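Long-range contacts in mandelate racemase/muconate lactonizing protein (Geobacillus sp. Y412MC10, PDB 3P3B), which is of unknown specific function but, as a magnesium-binding enolase-superfamily member, probably abstracts a proton next to a substrate carboxylate to give a metal-stabilised enolate: residues G202-D207 with V227-L232; F19-G24 with T44-R49; S10-E15 with R75-L80. One frame throughout, in Å; residues are numbered along the deposited sequence.

Contact 1 of 3, residues G202-D207 with V227-L232; sequences GKIMID and VNLYWL. With MG (magnesium ion), chain C.
The carbonyl oxygen of I204 is approached twice from strand 229-232: Y230 N donates to it at 2.8 Å, and the CA-H of L229 leans on it as a weaker C-H...O contact. Two residues on, I206 N donates to W231 O at 3.1 Å, with 166° at the hydrogen, which fixes the parallel register pairing I204 with L229 and I206 with L232. W231 N, buried between these bonds, has no partner in the model. At the loop end N228 ND2 reaches G202 O at 2.9 Å; the donor stands above the carbonyl plane, although the oxygen lies close to the plane of the amide.

On the M205 face the indole of W231, turned between its backbone N and carbonyl carbon (chi1 81°), receives the methionine flat. M205 CG sits 3.3 Å from the centroid of the five-membered ring, almost on its normal, and SD lies 3.7 Å from the centroid of the six-membered ring, a Met-aromatic contact. K203 CD covers a face of the Y230 ring in a CH-pi contact, while Y230 OH bonds to E333. The face of I204 and I206 is aliphatic: I206 CG1 meets L232 CD1 at 3.7 Å, and helix 180-198 packs against both isoleucines.

W231 NE1 also bonds to E233 OE1. With a leucine in place of this tryptophan, M205 would probably lose the ring it lies over, and the E233 carboxylate, without its N-H, is likely to turn more freely. D207 OD2, E233 OE2 and E263 OE2 are ligands of one magnesium ion, which also binds a water that donates to D207 OD1, at the strand ends, as in enolase-superfamily barrels. The Met-aromatic pair is thus linked to a metal-binding carboxylate by the indole N-H, and W231 is a second-shell residue likely to steady E233.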
loop_
_atom_site.group_PDB
_atom_site.type_symbol
_atom_site.label_atom_id
_atom_site.label_comp_id
_atom_site.label_asym_id
_atom_site.label_seq_id
_atom_site.Cartn_x
_atom_site.Cartn_y
_atom_site.Cartn_z
ATOM N N GLY A 202 13.803 -29.314 -5.799
ATOM C CA GLY A 202 12.731 -28.354 -5.996
ATOM C C GLY A 202 12.771 -27.179 -5.034
ATOM O O GLY A 202 12.698 -27.347 -3.818
ATOM N N LYS A 203 12.899 -25.970 -5.566
ATOM C CA LYS A 203 12.691 -24.805 -4.717
ATOM C C LYS A 203 11.196 -24.548 -4.597
ATOM O O LYS A 203 10.489 -24.468 -5.604
ATOM C CB LYS A 203 13.422 -23.578 -5.252
ATOM C CG LYS A 203 14.918 -23.750 -5.316
ATOM C CD LYS A 203 15.617 -22.428 -5.516
ATOM C CE LYS A 203 17.131 -22.597 -5.454
ATOM N NZ LYS A 203 17.625 -23.466 -6.555
ATOM N N ILE A 204 10.726 -24.431 -3.361
ATOM C CA ILE A 204 9.326 -24.205 -3.076
ATOM C C ILE A 204 9.089 -22.778 -2.590
ATOM O O ILE A 204 9.703 -22.322 -1.622
ATOM C CB ILE A 204 8.804 -25.231 -2.027
ATOM C CG1 ILE A 204 9.056 -26.660 -2.516
ATOM C CG2 ILE A 204 7.320 -25.017 -1.736
ATOM C CD1 ILE A 204 8.280 -27.033 -3.789
ATOM N N MET A 205 8.186 -22.073 -3.263
ATOM C CA MET A 205 7.808 -20.734 -2.850
ATOM C C MET A 205 6.355 -20.701 -2.411
ATOM O O MET A 205 5.518 -21.442 -2.935
ATOM C CB MET A 205 8.028 -19.743 -4.001
ATOM C CG MET A 205 9.466 -19.345 -4.148
ATOM S SD MET A 205 10.103 -19.366 -5.820
ATOM C CE MET A 205 10.162 -21.136 -6.043
ATOM N N ILE A 206 6.040 -19.854 -1.441
ATOM C CA ILE A 206 4.646 -19.728 -1.033
ATOM C C ILE A 206 4.181 -18.295 -1.087
ATOM O O ILE A 206 4.918 -17.396 -0.718
ATOM C CB ILE A 206 4.359 -20.346 0.361
ATOM C CG1 ILE A 206 5.111 -19.613 1.475
ATOM C CG2 ILE A 206 4.608 -21.875 0.332
ATOM C CD1 ILE A 206 4.677 -20.114 2.887
ATOM N N ASP A 207 2.960 -18.084 -1.560
ATOM C CA ASP A 207 2.457 -16.737 -1.823
ATOM C C ASP A 207 1.084 -16.614 -1.191
ATOM O O ASP A 207 0.138 -17.297 -1.596
ATOM C CB ASP A 207 2.420 -16.500 -3.350
ATOM C CG ASP A 207 1.971 -15.097 -3.738
ATOM O OD1 ASP A 207 1.469 -14.332 -2.881
ATOM O OD2 ASP A 207 2.089 -14.784 -4.951
ATOM N N VAL A 227 10.267 -28.432 5.146
ATOM C CA VAL A 227 10.250 -28.216 3.703
ATOM C C VAL A 227 11.349 -27.280 3.185
ATOM O O VAL A 227 11.854 -26.432 3.909
ATOM C CB VAL A 227 8.871 -27.697 3.270
ATOM C CG1 VAL A 227 8.810 -27.495 1.770
ATOM C CG2 VAL A 227 7.795 -28.664 3.728
ATOM N N ASN A 228 11.692 -27.443 1.912
ATOM C CA ASN A 228 12.688 -26.611 1.255
ATOM C C ASN A 228 12.110 -25.269 0.803
ATOM O O ASN A 228 12.066 -24.964 -0.413
ATOM C CB ASN A 228 13.275 -27.361 0.059
ATOM C CG ASN A 228 14.554 -26.732 -0.456
ATOM O OD1 ASN A 228 15.382 -26.251 0.326
ATOM N ND2 ASN A 228 14.733 -26.749 -1.779
ATOM N N LEU A 229 11.692 -24.454 1.773
ATOM C CA LEU A 229 11.049 -23.177 1.453
ATOM C C LEU A 229 12.085 -22.135 1.025
ATOM O O LEU A 229 12.949 -21.734 1.813
ATOM C CB LEU A 229 10.252 -22.664 2.643
ATOM C CG LEU A 229 8.727 -22.783 2.652
ATOM C CD1 LEU A 229 8.216 -24.044 1.967
ATOM C CD2 LEU A 229 8.193 -22.671 4.072
ATOM N N TYR A 230 12.000 -21.715 -0.232
ATOM C CA TYR A 230 12.945 -20.785 -0.802
ATOM C C TYR A 230 12.555 -19.330 -0.493
ATOM O O TYR A 230 13.401 -18.529 -0.101
ATOM C CB TYR A 230 13.066 -21.016 -2.314
ATOM C CG TYR A 230 14.141 -20.178 -2.933
ATOM C CD1 TYR A 230 15.485 -20.492 -2.742
ATOM C CD2 TYR A 230 13.833 -19.056 -3.684
ATOM C CE1 TYR A 230 16.485 -19.714 -3.286
ATOM C CE2 TYR A 230 14.832 -18.267 -4.228
ATOM C CZ TYR A 230 16.163 -18.611 -4.033
ATOM O OH TYR A 230 17.168 -17.835 -4.566
ATOM N N TRP A 231 11.284 -18.976 -0.696
ATOM C CA TRP A 231 10.803 -17.659 -0.274
ATOM C C TRP A 231 9.346 -17.619 0.120
ATOM O O TRP A 231 8.557 -18.496 -0.257
ATOM C CB TRP A 231 11.143 -16.536 -1.278
ATOM C CG TRP A 231 10.250 -16.346 -2.526
ATOM C CD1 TRP A 231 8.877 -16.295 -2.603
ATOM C CD2 TRP A 231 10.732 -16.083 -3.841
ATOM N NE1 TRP A 231 8.482 -16.057 -3.919
ATOM C CE2 TRP A 231 9.608 -15.927 -4.689
ATOM C CE3 TRP A 231 12.016 -16.004 -4.392
ATOM C CZ2 TRP A 231 9.738 -15.682 -6.059
ATOM C CZ3 TRP A 231 12.146 -15.749 -5.755
ATOM C CH2 TRP A 231 11.008 -15.590 -6.572
ATOM N N LEU A 232 9.030 -16.595 0.906
ATOM C CA LEU A 232 7.690 -16.296 1.384
ATOM C C LEU A 232 7.264 -14.967 0.770
ATOM O O LEU A 232 7.880 -13.917 1.011
ATOM C CB LEU A 232 7.678 -16.200 2.912
ATOM C CG LEU A 232 6.465 -15.551 3.565
ATOM C CD1 LEU A 232 5.255 -16.465 3.456
ATOM C CD2 LEU A 232 6.784 -15.267 5.051
HETATM MG MG MG C . 2.487 -12.853 -5.815
HETATM O O HOH W 1 1.642 -11.935 -4.041
#

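Contact 2 of 3, residues F19-G24 with T44-R49; sequences FAKLTG and TVDIAR
K21 NZ and D46 OD1 form a salt bridge of 2.8 Å, D46 OD1 accepting the lysine on its syn lone pair, the side of the other carboxylate oxygen. The two side chains run side by side in the same direction, so the aliphatic part of K21 is also in touch: its CG lies 3.3 Å from D46 OD1. Bends at the last two torsions of K21 (chi3 -52°, chi4 -72°) fold the ammonium back onto the carboxylate. F19 flanks D46 along the same face, its CZ 3.7 Å from D46 CB, with D46 OD2 in the ring plane at its edge; ring and carboxylate planes are 71° apart. Farther along that face T23 CG2 meets T44 CG2 at 3.9 Å.

The other face is apolar. L22 CD2 and I47 CD1 approach to 3.2 Å, tighter than usual van der Waals contact, while A20 and V45 line the same side.

What sets these neighbours is the backbone. A20 and I47 form a hydrogen-bonded antiparallel pair, I47 N to A20 O measuring 2.8 Å, and L22 and V45 form a second, with V45 N at 2.9 Å from L22 O. The non-hydrogen-bonded pair K21-D46 lies between them, its CA atoms 4.4 Å apart, which brings the charged side chains close together.

Farther out, F19 meets the ring of W383, which lies nearly parallel to it. Helix 371-380 covers A20 and L22, and F369 touches L22 and I47. R49 ties the second strand to E18, Y58 and T375. The hairpin of strands 14-30 and 42-52, continued by strand 55-60, is the antiparallel meander of the N-terminal capping domain in the enolase superfamily, packed on a helix from the end of the chain.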
loop_
_atom_site.group_PDB
_atom_site.type_symbol
_atom_site.label_atom_id
_atom_site.label_comp_id
_atom_site.label_asym_id
_atom_site.label_seq_id
_atom_site.Cartn_x
_atom_site.Cartn_y
_atom_site.Cartn_z
ATOM N N PHE A 19 -2.100 -1.483 -33.182
ATOM C CA PHE A 19 -2.473 -2.049 -31.875
ATOM C C PHE A 19 -3.501 -3.155 -32.050
ATOM O O PHE A 19 -4.489 -2.979 -32.777
ATOM C CB PHE A 19 -3.075 -0.947 -30.974
ATOM C CG PHE A 19 -3.430 -1.421 -29.592
ATOM C CD1 PHE A 19 -4.722 -1.825 -29.287
ATOM C CD2 PHE A 19 -2.470 -1.488 -28.601
ATOM C CE1 PHE A 19 -5.050 -2.279 -28.007
ATOM C CE2 PHE A 19 -2.788 -1.948 -27.332
ATOM C CZ PHE A 19 -4.078 -2.338 -27.033
ATOM N N ALA A 20 -3.309 -4.264 -31.337
ATOM C CA ALA A 20 -4.268 -5.370 -31.358
ATOM C C ALA A 20 -4.270 -6.108 -30.015
ATOM O O ALA A 20 -3.269 -6.113 -29.286
ATOM C CB ALA A 20 -3.929 -6.332 -32.460
ATOM N N LYS A 21 -5.391 -6.749 -29.709
ATOM C CA LYS A 21 -5.469 -7.615 -28.539
ATOM C C LYS A 21 -5.414 -9.051 -29.023
ATOM O O LYS A 21 -6.257 -9.482 -29.837
ATOM C CB LYS A 21 -6.744 -7.356 -27.747
ATOM C CG LYS A 21 -6.864 -8.233 -26.492
ATOM C CD LYS A 21 -8.189 -8.001 -25.785
ATOM C CE LYS A 21 -8.443 -6.520 -25.507
ATOM N NZ LYS A 21 -7.578 -5.971 -24.419
ATOM N N LEU A 22 -4.395 -9.776 -28.575
ATOM C CA LEU A 22 -4.256 -11.191 -28.892
ATOM C C LEU A 22 -4.901 -12.021 -27.773
ATOM O O LEU A 22 -4.958 -11.592 -26.626
ATOM C CB LEU A 22 -2.789 -11.579 -29.063
ATOM C CG LEU A 22 -2.180 -11.397 -30.458
ATOM C CD1 LEU A 22 -2.538 -10.047 -31.067
ATOM C CD2 LEU A 22 -0.669 -11.628 -30.425
ATOM N N THR A 23 -5.427 -13.187 -28.114
ATOM C CA THR A 23 -6.119 -13.976 -27.102
ATOM C C THR A 23 -5.617 -15.408 -27.092
ATOM O O THR A 23 -5.094 -15.923 -28.085
ATOM C CB THR A 23 -7.651 -13.965 -27.294
ATOM O OG1 THR A 23 -7.969 -14.706 -28.469
ATOM C CG2 THR A 23 -8.181 -12.540 -27.436
ATOM N N GLY A 24 -5.799 -16.060 -25.952
ATOM C CA GLY A 24 -5.354 -17.416 -25.794
ATOM C C GLY A 24 -5.857 -17.982 -24.480
ATOM O O GLY A 24 -6.841 -17.499 -23.907
ATOM N N THR A 44 -5.189 -12.812 -22.382
ATOM C CA THR A 44 -5.040 -11.893 -23.508
ATOM C C THR A 44 -3.701 -11.177 -23.378
ATOM O O THR A 44 -3.127 -11.086 -22.294
ATOM C CB THR A 44 -6.127 -10.816 -23.527
ATOM O OG1 THR A 44 -6.082 -10.081 -22.305
ATOM C CG2 THR A 44 -7.512 -11.406 -23.735
ATOM N N VAL A 45 -3.220 -10.650 -24.491
ATOM C CA VAL A 45 -2.036 -9.813 -24.495
ATOM C C VAL A 45 -2.263 -8.677 -25.481
ATOM O O VAL A 45 -2.534 -8.924 -26.654
ATOM C CB VAL A 45 -0.776 -10.573 -24.941
ATOM C CG1 VAL A 45 0.409 -9.596 -25.008
ATOM C CG2 VAL A 45 -0.436 -11.721 -23.971
ATOM N N ASP A 46 -2.182 -7.445 -24.987
ATOM C CA ASP A 46 -2.251 -6.262 -25.833
ATOM C C ASP A 46 -0.884 -6.037 -26.482
ATOM O O ASP A 46 0.127 -5.973 -25.786
ATOM C CB ASP A 46 -2.668 -5.035 -25.017
ATOM C CG ASP A 46 -4.149 -5.064 -24.604
ATOM O OD1 ASP A 46 -4.879 -5.995 -25.009
ATOM O OD2 ASP A 46 -4.589 -4.133 -23.887
ATOM N N ILE A 47 -0.858 -5.935 -27.813
ATOM C CA ILE A 47 0.397 -5.880 -28.543
ATOM C C ILE A 47 0.403 -4.704 -29.507
ATOM O O ILE A 47 -0.637 -4.353 -30.087
ATOM C CB ILE A 47 0.661 -7.214 -29.253
ATOM C CG1 ILE A 47 1.279 -8.194 -28.256
ATOM C CG2 ILE A 47 1.570 -7.047 -30.450
ATOM C CD1 ILE A 47 1.120 -9.596 -28.658
ATOM N N ALA A 48 1.551 -4.042 -29.630
ATOM C CA ALA A 48 1.684 -3.031 -30.672
ATOM C C ALA A 48 2.689 -3.516 -31.694
ATOM O O ALA A 48 3.621 -4.244 -31.367
ATOM C CB ALA A 48 2.099 -1.678 -30.095
ATOM N N ARG A 49 2.472 -3.146 -32.950
ATOM C CA ARG A 49 3.455 -3.393 -33.976
ATOM C C ARG A 49 3.922 -2.012 -34.429
ATOM O O ARG A 49 3.092 -1.183 -34.821
ATOM C CB ARG A 49 2.797 -4.137 -35.146
ATOM C CG ARG A 49 3.712 -4.423 -36.326
ATOM C CD ARG A 49 3.079 -5.500 -37.223
ATOM N NE ARG A 49 1.953 -4.983 -37.985
ATOM C CZ ARG A 49 1.103 -5.745 -38.674
ATOM N NH1 ARG A 49 0.111 -5.185 -39.347
ATOM N NH2 ARG A 49 1.244 -7.064 -38.684
#

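Contact 3 of 3, residues S10-E15 with R75-L80; sequences SDWKVE and RRLLDL
R76 runs along S10-K13 from its first side-chain carbon to its tip. Its CB lies 3.6 Å from W12 O. CG comes next to S10 O, at 3.4 Å, and brushes K13 CG on the way; CD lies 3.1 Å from S10 O. Extended from CG to NE, the chain brings NE to S10 O at 2.9 Å, but the hydrogen bond is weak, bent to 121° at the hydrogen. A turn at chi4 (75°) then lays the guanidinium flat against K13, whose CE stands over its centre, 3.7 Å from CZ. At the tips R76 NH2 and K13 NZ, like charges, are 4.0 Å apart, so the methylene-guanidinium packing probably has to offset some repulsion.

Two straight backbone bonds frame this pair: L77 N to W12 O and V14 N to R75 O, both 2.9 Å. Water 2 links W12 O with L78 N, and D79 OD2 accepts R76 N just before the 3-10 turn 77-80. Inward, L77 and W12 both pack on W102 of helix 92-107. The two backbone bonds make a single beta bridge, K13 with R76, joining the lead-in to strand 14-30 to the loop between helices 66-70 and 92-107, in the N-terminal capping region of the enolase fold.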
loop_
_atom_site.group_PDB
_atom_site.type_symbol
_atom_site.label_atom_id
_atom_site.label_comp_id
_atom_site.label_asym_id
_atom_site.label_seq_id
_atom_site.Cartn_x
_atom_site.Cartn_y
_atom_site.Cartn_z
ATOM N N SER A 10 19.691 9.265 -37.891
ATOM C CA SER A 10 18.712 10.322 -37.650
ATOM C C SER A 10 17.560 10.251 -38.654
ATOM O O SER A 10 16.501 10.849 -38.455
ATOM C CB SER A 10 19.394 11.693 -37.729
ATOM O OG SER A 10 19.563 12.078 -39.086
ATOM N N ASP A 11 17.786 9.521 -39.739
ATOM C CA ASP A 11 16.815 9.348 -40.802
ATOM C C ASP A 11 15.655 8.438 -40.358
ATOM O O ASP A 11 14.539 8.513 -40.888
ATOM C CB ASP A 11 17.542 8.763 -42.018
ATOM C CG ASP A 11 16.614 8.103 -43.003
ATOM O OD1 ASP A 11 16.996 7.040 -43.544
ATOM O OD2 ASP A 11 15.509 8.640 -43.254
ATOM N N TRP A 12 15.928 7.597 -39.370
ATOM C CA TRP A 12 14.961 6.598 -38.923
ATOM C C TRP A 12 13.795 7.199 -38.126
ATOM O O TRP A 12 13.983 7.788 -37.052
ATOM C CB TRP A 12 15.681 5.512 -38.141
ATOM C CG TRP A 12 16.711 4.797 -38.956
ATOM C CD1 TRP A 12 16.950 4.944 -40.304
ATOM C CD2 TRP A 12 17.644 3.811 -38.489
ATOM N NE1 TRP A 12 17.976 4.106 -40.691
ATOM C CE2 TRP A 12 18.417 3.406 -39.596
ATOM C CE3 TRP A 12 17.899 3.232 -37.239
ATOM C CZ2 TRP A 12 19.428 2.450 -39.489
ATOM C CZ3 TRP A 12 18.901 2.284 -37.135
ATOM C CH2 TRP A 12 19.648 1.900 -38.254
ATOM N N LYS A 13 12.584 7.056 -38.660
ATOM C CA LYS A 13 11.417 7.638 -38.002
ATOM C C LYS A 13 10.339 6.606 -37.695
ATOM O O LYS A 13 10.285 5.543 -38.321
ATOM C CB LYS A 13 10.817 8.761 -38.847
ATOM C CG LYS A 13 11.731 9.980 -38.989
ATOM C CD LYS A 13 11.104 10.968 -39.971
ATOM C CE LYS A 13 11.902 12.258 -40.097
ATOM N NZ LYS A 13 11.179 13.240 -40.975
ATOM N N VAL A 14 9.471 6.950 -36.747
ATOM C CA VAL A 14 8.316 6.113 -36.435
ATOM C C VAL A 14 7.322 6.378 -37.542
ATOM O O VAL A 14 6.737 7.456 -37.621
ATOM C CB VAL A 14 7.690 6.470 -35.069
ATOM C CG1 VAL A 14 6.473 5.596 -34.782
ATOM C CG2 VAL A 14 8.713 6.315 -33.935
ATOM N N GLU A 15 7.143 5.393 -38.408
ATOM C CA GLU A 15 6.274 5.556 -39.572
ATOM C C GLU A 15 4.849 5.114 -39.257
ATOM O O GLU A 15 3.891 5.750 -39.683
ATOM C CB GLU A 15 6.858 4.789 -40.759
ATOM C CG GLU A 15 8.271 5.270 -41.102
ATOM C CD GLU A 15 9.035 4.328 -42.012
ATOM O OE1 GLU A 15 8.633 3.154 -42.167
ATOM O OE2 GLU A 15 10.058 4.774 -42.575
ATOM N N ARG A 75 8.079 11.179 -35.516
ATOM C CA ARG A 75 9.237 11.454 -34.648
ATOM C C ARG A 75 10.392 10.539 -35.013
ATOM O O ARG A 75 10.192 9.426 -35.490
ATOM C CB ARG A 75 8.896 11.286 -33.162
ATOM C CG ARG A 75 8.054 12.403 -32.597
ATOM C CD ARG A 75 7.700 12.258 -31.135
ATOM N NE ARG A 75 6.591 13.159 -30.845
ATOM C CZ ARG A 75 6.164 13.509 -29.635
ATOM N NH1 ARG A 75 6.739 13.023 -28.540
ATOM N NH2 ARG A 75 5.139 14.351 -29.529
ATOM N N ARG A 76 11.614 11.005 -34.819
ATOM C CA ARG A 76 12.756 10.148 -35.102
ATOM C C ARG A 76 12.961 9.190 -33.944
ATOM O O ARG A 76 12.670 9.521 -32.795
ATOM C CB ARG A 76 14.011 10.992 -35.307
ATOM C CG ARG A 76 13.883 11.914 -36.510
ATOM C CD ARG A 76 15.088 12.825 -36.607
ATOM N NE ARG A 76 15.201 13.366 -37.955
ATOM C CZ ARG A 76 14.422 14.329 -38.420
ATOM N NH1 ARG A 76 13.486 14.848 -37.643
ATOM N NH2 ARG A 76 14.590 14.785 -39.654
ATOM N N LEU A 77 13.458 8.001 -34.246
ATOM C CA LEU A 77 13.714 7.012 -33.199
ATOM C C LEU A 77 14.651 7.593 -32.131
ATOM O O LEU A 77 14.516 7.303 -30.946
ATOM C CB LEU A 77 14.306 5.744 -33.805
ATOM C CG LEU A 77 14.692 4.589 -32.875
ATOM C CD1 LEU A 77 13.552 4.215 -31.944
ATOM C CD2 LEU A 77 15.119 3.401 -33.718
ATOM N N LEU A 78 15.595 8.426 -32.562
ATOM C CA LEU A 78 16.539 9.063 -31.647
ATOM C C LEU A 78 15.818 9.885 -30.594
ATOM O O LEU A 78 16.274 9.973 -29.455
ATOM C CB LEU A 78 17.460 10.006 -32.430
ATOM C CG LEU A 78 18.958 9.764 -32.572
ATOM C CD1 LEU A 78 19.366 8.326 -32.322
ATOM C CD2 LEU A 78 19.407 10.245 -33.962
ATOM N N ASP A 79 14.717 10.518 -30.993
ATOM C CA ASP A 79 13.947 11.382 -30.106
ATOM C C ASP A 79 13.384 10.627 -28.891
ATOM O O ASP A 79 13.002 11.252 -27.898
ATOM C CB ASP A 79 12.755 11.992 -30.833
ATOM C CG ASP A 79 13.155 12.923 -31.963
ATOM O OD1 ASP A 79 14.298 13.436 -31.963
ATOM O OD2 ASP A 79 12.294 13.147 -32.840
ATOM N N LEU A 80 13.285 9.305 -28.981
ATOM C CA LEU A 80 12.672 8.537 -27.886
ATOM C C LEU A 80 13.661 8.244 -26.762
ATOM O O LEU A 80 13.287 7.663 -25.739
ATOM C CB LEU A 80 12.067 7.217 -28.386
ATOM C CG LEU A 80 11.091 7.217 -29.568
ATOM C CD1 LEU A 80 10.153 6.026 -29.454
ATOM C CD2 LEU A 80 10.295 8.496 -29.713
HETATM O O HOH W 2 16.353 8.318 -35.578
#

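Contact 1 is the most buried of the three and belongs to the barrel, where parallel strands carry metal ligands at their ends; contacts 2 and 3 lie on the opposite side of the chain's centre. The centres of contacts 1 and 2 are about 33 Å apart, those of 2 and 3 about 24 Å. Contacts 2 and 3 share strand 14-30, one on its paired middle and the other at its entry. Chemistry follows place: a sulfur-aromatic contact and aliphatic packing in contact 1, an antiparallel pairing with one mixed face bearing a salt bridge and one apolar face in contact 2, and mostly backbone bonds with a lysine methylene over a guanidinium in peripheral contact 3.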